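ABM domain-containing protein (Deinococcus radiodurans, PDB 3E8O) is a putative monooxygenase of the antibiotic biosynthesis monooxygenase (ABM) family, with a ferredoxin-like fold, whose substrate the structure alone does not show. Local coordinates at the interface of chains A and B. Coordinates in Å, arbitrary orientation; residue numbers count along the deposited sequence, not the author numbering. Chains: chain A/B, uncharacterized protein with ferredoxin-like fold.

The interface of chains A and B. Residues chain A 23, 61-63, 69; chain B 48, 57-58.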
loop_
_atom_site.group_PDB
_atom_site.type_symbol
_atom_site.label_atom_id
_atom_site.label_comp_id
_atom_site.label_asym_id
_atom_site.label_seq_id
_atom_site.Cartn_x
_atom_site.Cartn_y
_atom_site.Cartn_z
ATOM N N HIS A 23 -2.783 0.263 7.346
ATOM C CA HIS A 23 -3.357 -0.043 6.017
ATOM C C HIS A 23 -4.773 0.482 5.969
ATOM O O HIS A 23 -5.613 0.137 6.808
ATOM C CB HIS A 23 -3.328 -1.555 5.759
ATOM C CG HIS A 23 -3.987 -1.974 4.488
ATOM N ND1 HIS A 23 -3.501 -1.606 3.255
ATOM C CD2 HIS A 23 -5.154 -2.636 4.258
ATOM C CE1 HIS A 23 -4.299 -2.095 2.315
ATOM N NE2 HIS A 23 -5.307 -2.728 2.902
ATOM N N ASP A 61 -5.692 1.663 -6.691
ATOM C CA ASP A 61 -5.743 0.244 -7.020
ATOM C C ASP A 61 -5.777 0.065 -8.530
ATOM O O ASP A 61 -6.726 0.549 -9.172
ATOM C CB ASP A 61 -6.999 -0.376 -6.340
ATOM C CG ASP A 61 -7.033 -1.892 -6.418
ATOM O OD1 ASP A 61 -6.398 -2.447 -7.314
ATOM O OD2 ASP A 61 -7.744 -2.482 -5.592
ATOM N N LEU A 62 -4.769 -0.588 -9.102
ATOM C CA LEU A 62 -4.721 -0.807 -10.550
ATOM C C LEU A 62 -5.913 -1.685 -11.008
ATOM O O LEU A 62 -6.275 -1.631 -12.165
ATOM C CB LEU A 62 -3.390 -1.494 -10.972
ATOM C CG LEU A 62 -2.140 -0.670 -10.839
ATOM C CD1 LEU A 62 -0.962 -1.563 -11.192
ATOM C CD2 LEU A 62 -2.205 0.530 -11.767
ATOM N N SER A 63 -6.389 -2.545 -10.085
ATOM C CA SER A 63 -7.452 -3.572 -10.305
ATOM C C SER A 63 -8.845 -2.971 -10.137
ATOM O O SER A 63 -9.833 -3.595 -10.544
ATOM C CB SER A 63 -7.266 -4.788 -9.349
ATOM O OG SER A 63 -5.960 -5.445 -9.460
ATOM N N LEU A 69 -5.696 3.374 -1.530
ATOM C CA LEU A 69 -4.978 2.804 -0.406
ATOM C C LEU A 69 -4.147 3.890 0.276
ATOM O O LEU A 69 -3.550 4.741 -0.391
ATOM C CB LEU A 69 -4.056 1.660 -0.902
ATOM C CG LEU A 69 -3.222 0.794 0.052
ATOM C CD1 LEU A 69 -4.095 -0.031 1.009
ATOM C CD2 LEU A 69 -2.278 -0.153 -0.748
ATOM N N ARG B 48 -3.821 -14.065 -5.578
ATOM C CA ARG B 48 -4.981 -14.091 -4.686
ATOM C C ARG B 48 -5.566 -15.478 -4.479
ATOM O O ARG B 48 -6.232 -15.753 -3.503
ATOM C CB ARG B 48 -6.065 -13.120 -5.160
ATOM C CG ARG B 48 -5.716 -11.686 -4.951
ATOM C CD ARG B 48 -6.698 -10.831 -5.678
ATOM N NE ARG B 48 -6.302 -9.446 -5.625
ATOM C CZ ARG B 48 -6.442 -8.582 -6.600
ATOM N NH1 ARG B 48 -6.864 -8.994 -7.818
ATOM N NH2 ARG B 48 -6.050 -7.326 -6.381
ATOM N N LEU B 57 -2.695 -6.544 -3.261
ATOM C CA LEU B 57 -3.106 -5.348 -3.968
ATOM C C LEU B 57 -1.922 -4.758 -4.674
ATOM O O LEU B 57 -0.824 -4.656 -4.139
ATOM C CB LEU B 57 -3.672 -4.320 -2.984
ATOM C CG LEU B 57 -4.912 -4.686 -2.170
ATOM C CD1 LEU B 57 -5.289 -3.578 -1.150
ATOM C CD2 LEU B 57 -6.133 -5.015 -3.052
ATOM N N VAL B 58 -2.190 -4.333 -5.894
ATOM C CA VAL B 58 -1.225 -3.611 -6.699
ATOM C C VAL B 58 -1.771 -2.222 -6.996
ATOM O O VAL B 58 -2.903 -2.085 -7.420
ATOM C CB VAL B 58 -0.818 -4.386 -7.967
ATOM C CG1 VAL B 58 0.037 -5.616 -7.542
ATOM C CG2 VAL B 58 -2.037 -4.781 -8.842
HETATM O O HOH W 1 -4.905 -4.708 -6.895
#
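The carbonyl O of B:Val58, in strand 53-61, accepts a hydrogen bond from the amide N of A:Leu62, in the loop after the matching strand of chain A. At 2.9 Å this bond from A:Leu62 N to B:Val58 O is nearly straight (163° at H), its donor tilted 17° from the carbonyl plane. A bound water makes the second link: B:Val58 N is hydrogen-bonded to it, 2.9 Å away, and it also meets A:Asp61 OD1 (2.7 Å). A:Ser63 OG is a further partner of this water, so both subunits grip it. A:Asp61 OD1 is also bonded by the amide N of A:Ser63 (2.8 Å), which comes from above the carboxylate plane and should help fix the rotation of the carboxylate. With CG anti to the backbone N (chi1 -170°), the carboxylate is carried toward chain B, and its other oxygen, OD2, rests 3.9 Å from B:Leu57 CD2. The other branch of B:Leu57, CD1, turns to the imidazole, 3.9 Å from A:His23 CE1, a loose apolar touch. B:Arg48 brings the edge of its guanidinium toward A:Ser63 OG, a contact rather than a bond; its likely positive charge may stabilise the A:Asp61 carboxylate through space. B:Val58 CG2 flanks the A:Leu62 side chain. The patch lies where strand 53-61 of chain A ends, against the same strand of chain B, in a two-fold interface; ABM-family proteins commonly dimerise, so it is probably biological.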